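Local coordinates for competence protein PILN (Thermus thermophilus, PDB 4BHQ) that probably helps build the inner-membrane platform that initiates type IV pilus biogenesis, and probably serves competence as well, at residues A89-Q93 against E94-D98; E126-P129 against R130-I133. All coordinates share one frame; numbering follows the deposited sequence.

Contact 1: A89-Q93 against E94-D98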
ATOM      1  N   ALA A  89      13.859  -2.871 -21.058  1.00 49.01           N
ATOM      2  CA  ALA A  89      14.564  -2.236 -22.195  1.00 50.55           C
ATOM      3  C   ALA A  89      13.610  -1.681 -23.300  1.00 47.15           C
ATOM      4  O   ALA A  89      13.709  -0.526 -23.679  1.00 52.46           O
ATOM      5  CB  ALA A  89      15.570  -3.208 -22.776  1.00 50.38           C
ATOM      6  N   ARG A  90      12.643  -2.484 -23.748  1.00 43.75           N
ATOM      7  CA  ARG A  90      11.625  -2.009 -24.695  1.00 40.72           C
ATOM      8  C   ARG A  90      10.788  -0.854 -24.189  1.00 42.18           C
ATOM      9  O   ARG A  90      10.496   0.092 -24.955  1.00 47.51           O
ATOM     10  CB  ARG A  90      10.669  -3.139 -25.085  1.00 48.88           C
ATOM     11  CG  ARG A  90      11.268  -4.244 -25.930  1.00 52.35           C
ATOM     12  CD  ARG A  90      10.197  -5.126 -26.611  1.00 50.54           C
ATOM     13  NE  ARG A  90       9.263  -5.781 -25.679  1.00 48.18           N
ATOM     14  CZ  ARG A  90       9.549  -6.863 -24.952  1.00 55.35           C
ATOM     15  NH1 ARG A  90      10.751  -7.451 -25.032  1.00 56.81           N
ATOM     16  NH2 ARG A  90       8.631  -7.364 -24.132  1.00 55.47           N
ATOM     17  N   LEU A  91      10.345  -0.916 -22.923  1.00 36.61           N
ATOM     18  CA  LEU A  91       9.537   0.218 -22.349  1.00 34.72           C
ATOM     19  C   LEU A  91      10.370   1.481 -22.305  1.00 30.52           C
ATOM     20  O   LEU A  91       9.854   2.576 -22.576  1.00 39.30           O
ATOM     21  CB  LEU A  91       9.056  -0.068 -20.913  1.00 36.34           C
ATOM     22  CG  LEU A  91       7.897  -1.073 -20.822  1.00 42.97           C
ATOM     23  CD1 LEU A  91       7.473  -1.280 -19.354  1.00 37.03           C
ATOM     24  CD2 LEU A  91       6.736  -0.560 -21.658  1.00 40.98           C
ATOM     25  N   ALA A  92      11.632   1.353 -21.899  1.00 33.11           N
ATOM     26  CA  ALA A  92      12.502   2.498 -21.783  1.00 39.08           C
ATOM     27  C   ALA A  92      12.708   3.135 -23.168  1.00 46.58           C
ATOM     28  O   ALA A  92      12.759   4.369 -23.261  1.00 42.12           O
ATOM     29  CB  ALA A  92      13.866   2.111 -21.157  1.00 35.33           C
ATOM     30  N   GLN A  93      12.857   2.315 -24.212  1.00 56.82           N
ATOM     31  CA  GLN A  93      13.141   2.853 -25.553  1.00 60.60           C
ATOM     32  C   GLN A  93      11.871   3.444 -26.118  1.00 66.28           C
ATOM     33  O   GLN A  93      11.908   4.469 -26.801  1.00 68.35           O
ATOM     34  CB  GLN A  93      13.700   1.786 -26.487  1.00 66.82           C
ATOM     35  CG  GLN A  93      15.108   1.345 -26.101  1.00 78.57           C
ATOM     36  CD  GLN A  93      15.612   0.190 -26.957  1.00 91.25           C
ATOM     37  OE1 GLN A  93      14.832  -0.471 -27.655  1.00 96.29           O
ATOM     38  NE2 GLN A  93      16.926  -0.056 -26.907  1.00 89.86           N
ATOM     39  N   GLU A  94      10.744   2.814 -25.804  1.00 63.84           N
ATOM     40  CA  GLU A  94       9.445   3.340 -26.200  1.00 56.95           C
ATOM     41  C   GLU A  94       9.124   4.686 -25.544  1.00 54.99           C
ATOM     42  O   GLU A  94       8.171   5.355 -25.942  1.00 55.10           O
ATOM     43  CB  GLU A  94       8.376   2.334 -25.841  1.00 66.21           C
ATOM     44  CG  GLU A  94       6.974   2.730 -26.249  1.00 71.10           C
ATOM     45  CD  GLU A  94       6.066   1.535 -26.237  1.00 77.62           C
ATOM     46  OE1 GLU A  94       6.505   0.504 -25.689  1.00 75.33           O
ATOM     47  OE2 GLU A  94       4.931   1.621 -26.784  1.00 84.63           O
ATOM     48  N   GLY A  95       9.912   5.094 -24.540  1.00 49.26           N
ATOM     49  CA  GLY A  95       9.643   6.372 -23.840  1.00 44.43           C
ATOM     50  C   GLY A  95       8.628   6.336 -22.700  1.00 44.62           C
ATOM     51  O   GLY A  95       8.409   7.336 -22.040  1.00 46.99           O
ATOM     52  N   THR A  96       8.016   5.177 -22.449  1.00 42.51           N
ATOM     53  CA  THR A  96       7.127   5.031 -21.313  1.00 41.55           C
ATOM     54  C   THR A  96       7.891   5.362 -20.003  1.00 39.21           C
ATOM     55  O   THR A  96       9.090   5.087 -19.889  1.00 41.08           O
ATOM     56  CB  THR A  96       6.515   3.623 -21.236  1.00 38.72           C
ATOM     57  OG1 THR A  96       6.038   3.225 -22.533  1.00 45.57           O
ATOM     58  CG2 THR A  96       5.332   3.650 -20.305  1.00 39.77           C
ATOM     59  N   TYR A  97       7.188   5.951 -19.034  1.00 36.59           N
ATOM     60  CA  TYR A  97       7.798   6.289 -17.751  1.00 36.49           C
ATOM     61  C   TYR A  97       9.054   7.140 -17.978  1.00 42.37           C
ATOM     62  O   TYR A  97      10.066   6.960 -17.281  1.00 38.52           O
ATOM     63  CB  TYR A  97       8.169   5.016 -16.958  1.00 33.49           C
ATOM     64  CG  TYR A  97       7.002   4.071 -16.676  1.00 27.90           C
ATOM     65  CD1 TYR A  97       5.776   4.555 -16.116  1.00 26.05           C
ATOM     66  CD2 TYR A  97       7.066   2.763 -17.080  1.00 25.23           C
ATOM     67  CE1 TYR A  97       4.678   3.673 -15.888  1.00 23.06           C
ATOM     68  CE2 TYR A  97       6.013   1.883 -16.853  1.00 27.62           C
ATOM     69  CZ  TYR A  97       4.832   2.346 -16.233  1.00 26.15           C
ATOM     70  OH  TYR A  97       3.867   1.417 -16.062  1.00 32.00           O
ATOM     71  N   ASP A  98       8.968   8.056 -18.950  1.00 45.61           N
ATOM     72  CA  ASP A  98      10.046   9.006 -19.305  1.00 51.20           C
ATOM     73  C   ASP A  98      11.341   8.324 -19.554  1.00 48.72           C
ATOM     74  O   ASP A  98      12.383   8.859 -19.186  1.00 52.32           O
ATOM     75  CB  ASP A  98      10.296  10.068 -18.223  1.00 50.26           C
ATOM     76  CG  ASP A  98       9.165  11.088 -18.139  1.00 65.17           C
ATOM     77  OD1 ASP A  98       8.310  11.176 -19.059  1.00 66.29           O
ATOM     78  OD2 ASP A  98       9.119  11.814 -17.133  1.00 77.50           O
TER
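Glu94 continues the helical pattern of bonding as helix 85-93 ends: its N bonds to Arg90 O at 2.9 Å, while its CB lies against the same oxygen. With CG anti to the backbone N (chi1 -178°), the carboxylate runs out past Leu91, whose CD2 lies 4.2 Å from Glu94 OE1. Gly95 then turns the chain with a positive phi of 85°, a backbone conformation that suits glycine. Its N reaches back weakly to Ala92 O at 3.2 Å. Thr96 N makes the second weak bond, to Leu91 O, also 3.2 Å and spanning one residue more on each side. Thr96 OG1 lies 3.9 Å from Leu91 CD2, the two side chains slanting across one another. At Tyr97 the remaining methyl, Leu91 CD1, comes to the ring edge, 4.3 Å from Tyr97 CE2, while Thr96 CG2 sits over one face of the ring, toward its rim, and Glu105 holds the hydroxyl. This is a Schellman motif, a worked example of C-terminal capping: two weak backbone bonds use the carbonyls of Leu91 and Ala92, in the last turn, the leucine rests against the departing chain, and the polar ends of Glu94 and Gln93 remain at the surface.

Contact 2: E126-P129 against R130-I133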
ATOM      1  N   GLU A 126       5.348  11.682 -10.679  1.00 33.07           N
ATOM      2  CA  GLU A 126       6.122  12.260 -11.772  1.00 43.28           C
ATOM      3  C   GLU A 126       7.326  13.040 -11.287  1.00 42.33           C
ATOM      4  O   GLU A 126       8.267  13.203 -12.020  1.00 51.94           O
ATOM      5  CB  GLU A 126       5.225  13.184 -12.595  1.00 43.52           C
ATOM      6  CG  GLU A 126       4.386  12.410 -13.553  1.00 38.99           C
ATOM      7  CD  GLU A 126       3.574  13.304 -14.461  1.00 50.69           C
ATOM      8  OE1 GLU A 126       3.475  14.548 -14.186  1.00 46.30           O
ATOM      9  OE2 GLU A 126       3.042  12.721 -15.470  1.00 46.53           O
ATOM     10  N   THR A 127       7.275  13.502 -10.048  1.00 48.09           N
ATOM     11  CA  THR A 127       8.277  14.357  -9.507  1.00 49.52           C
ATOM     12  C   THR A 127       9.291  13.527  -8.736  1.00 57.69           C
ATOM     13  O   THR A 127      10.062  14.083  -7.959  1.00 58.77           O
ATOM     14  CB  THR A 127       7.664  15.414  -8.553  1.00 55.40           C
ATOM     15  OG1 THR A 127       7.011  14.755  -7.465  1.00 59.66           O
ATOM     16  CG2 THR A 127       6.634  16.324  -9.278  1.00 55.37           C
ATOM     17  N   SER A 128       9.303  12.205  -8.923  1.00 50.75           N
ATOM     18  CA  SER A 128      10.333  11.413  -8.286  1.00 45.10           C
ATOM     19  C   SER A 128      11.198  10.644  -9.286  1.00 47.05           C
ATOM     20  O   SER A 128      10.674   9.994 -10.195  1.00 47.36           O
ATOM     21  CB  SER A 128       9.723  10.456  -7.280  1.00 45.65           C
ATOM     22  OG  SER A 128      10.720   9.510  -6.914  1.00 48.52           O
ATOM     23  N   PRO A 129      12.520  10.662  -9.092  1.00 46.54           N
ATOM     24  CA  PRO A 129      13.462   9.928  -9.944  1.00 45.46           C
ATOM     25  C   PRO A 129      13.261   8.427  -9.856  1.00 42.26           C
ATOM     26  O   PRO A 129      13.703   7.691 -10.726  1.00 43.12           O
ATOM     27  CB  PRO A 129      14.858  10.266  -9.331  1.00 50.35           C
ATOM     28  CG  PRO A 129      14.634  11.378  -8.363  1.00 50.80           C
ATOM     29  CD  PRO A 129      13.191  11.302  -7.934  1.00 50.85           C
ATOM     30  N   ARG A 130      12.617   7.956  -8.790  1.00 36.29           N
ATOM     31  CA  ARG A 130      12.470   6.515  -8.648  1.00 36.03           C
ATOM     32  C   ARG A 130      11.158   5.964  -9.341  1.00 28.70           C
ATOM     33  O   ARG A 130      11.002   4.788  -9.523  1.00 29.52           O
ATOM     34  CB  ARG A 130      12.552   6.228  -7.170  1.00 42.23           C
ATOM     35  CG  ARG A 130      12.477   4.763  -6.832  1.00 51.95           C
ATOM     36  CD  ARG A 130      13.779   4.210  -6.254  1.00 48.20           C
ATOM     37  NE  ARG A 130      13.582   2.783  -5.937  1.00 55.59           N
ATOM     38  CZ  ARG A 130      13.142   2.350  -4.749  1.00 55.34           C
ATOM     39  NH1 ARG A 130      12.897   3.247  -3.786  1.00 51.48           N
ATOM     40  NH2 ARG A 130      12.981   1.035  -4.517  1.00 48.52           N
ATOM     41  N   PHE A 131      10.243   6.880  -9.696  1.00 23.37           N
ATOM     42  CA  PHE A 131       8.914   6.521 -10.184  1.00 25.77           C
ATOM     43  C   PHE A 131       8.555   7.170 -11.495  1.00 26.50           C
ATOM     44  O   PHE A 131       9.061   8.231 -11.818  1.00 24.59           O
ATOM     45  CB  PHE A 131       7.835   6.955  -9.142  1.00 24.62           C
ATOM     46  CG  PHE A 131       7.931   6.198  -7.845  1.00 22.06           C
ATOM     47  CD1 PHE A 131       8.755   6.663  -6.840  1.00 23.28           C
ATOM     48  CD2 PHE A 131       7.241   5.004  -7.667  1.00 20.18           C
ATOM     49  CE1 PHE A 131       8.891   5.934  -5.660  1.00 25.88           C
ATOM     50  CE2 PHE A 131       7.348   4.299  -6.461  1.00 19.62           C
ATOM     51  CZ  PHE A 131       8.202   4.778  -5.468  1.00 18.91           C
ATOM     52  N   GLY A 132       7.717   6.472 -12.278  1.00 24.68           N
ATOM     53  CA  GLY A 132       7.040   7.047 -13.422  1.00 24.16           C
ATOM     54  C   GLY A 132       5.586   6.629 -13.278  1.00 26.52           C
ATOM     55  O   GLY A 132       5.264   5.688 -12.522  1.00 21.31           O
ATOM     56  N   ILE A 133       4.706   7.302 -13.994  1.00 23.60           N
ATOM     57  CA  ILE A 133       3.288   6.915 -13.988  1.00 22.77           C
ATOM     58  C   ILE A 133       2.747   6.987 -15.420  1.00 26.31           C
ATOM     59  O   ILE A 133       3.079   7.928 -16.176  1.00 26.60           O
ATOM     60  CB  ILE A 133       2.498   7.779 -12.994  1.00 21.02           C
ATOM     61  CG1 ILE A 133       1.037   7.304 -12.921  1.00 21.91           C
ATOM     62  CG2 ILE A 133       2.605   9.274 -13.351  1.00 27.20           C
ATOM     63  CD1 ILE A 133       0.228   7.793 -11.726  1.00 23.35           C
TER
HETATM   64  O   HOH W   1       3.282  10.315 -16.987  1.00 42.54           O
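Ser128 meets Arg130 and Phe131 within a single tight turn, and its short side chain does much of the work. Its CB heads toward the start of the strand and lies 3.9 Å from Phe131 CD1. Beyond it OG, set anti to the backbone N (chi1 167°), swings forward beside the carbonyl carbon and accepts the amide of Arg130, OG to N being 3.1 Å with an N-H...O angle of 156°. This is an ST turn. The same oxygen lies in the plane of the Phe131 ring, at its edge, 3.5 Å from CD1, and so meets a ring C-H and not the face. The backbone oxygen of Ser128 closes the second loop: Phe131 N bonds to Ser128 O at 3.2 Å, approaching from well above the carbonyl plane. A type I turn from Ser128 to Phe131 is thus fastened twice, by main chain and by hydroxyl, with Pro129 and Arg130 at its corner. Farther back, the extended Glu126 crosses Ile133 at about a right angle, Glu126 CG 3.6 Å from Ile133 CG2. One water donates to Glu126 OE2 at 2.9 Å and apparently also to Ile133 O, though that second separation is short enough to be treated with caution. The turn follows helix 115-124 and delivers the chain into strand 131-141, an outermost strand of the sheet within this chain. Strand 146-156 runs alongside: Arg130 pairs with Thr156 and Gly132 with Gly154 through their backbones, Arg130 NE also reaches Thr156 O, and Phe131 and Ile133 pack on Val153. Gln63 of the second subunit packs on Ser128 and Phe131, and Ala59 of that subunit on Arg130.

Overall arrangement
Contact 1 closes before contact 2 opens, and their centres lie about 13 Å apart. One ends helix 85-93 and enters the loop leading to strand 102-112; the other joins helix 115-124 to strand 131-141. Each therefore serves a helix-to-strand passage around the same four-stranded antiparallel sheet, and both belong to the PilN dimerization domain. They meet directly where Tyr97 CD1 packs on Gly132 C at 3.5 Å, so the loop after helix 85-93 rests against the beginning of an outer strand. Only contact 2 touches the second subunit, consistent with a part in dimer packing; the centre of contact 1 is about 17 Å from that of the chain, against about 11 Å for contact 2.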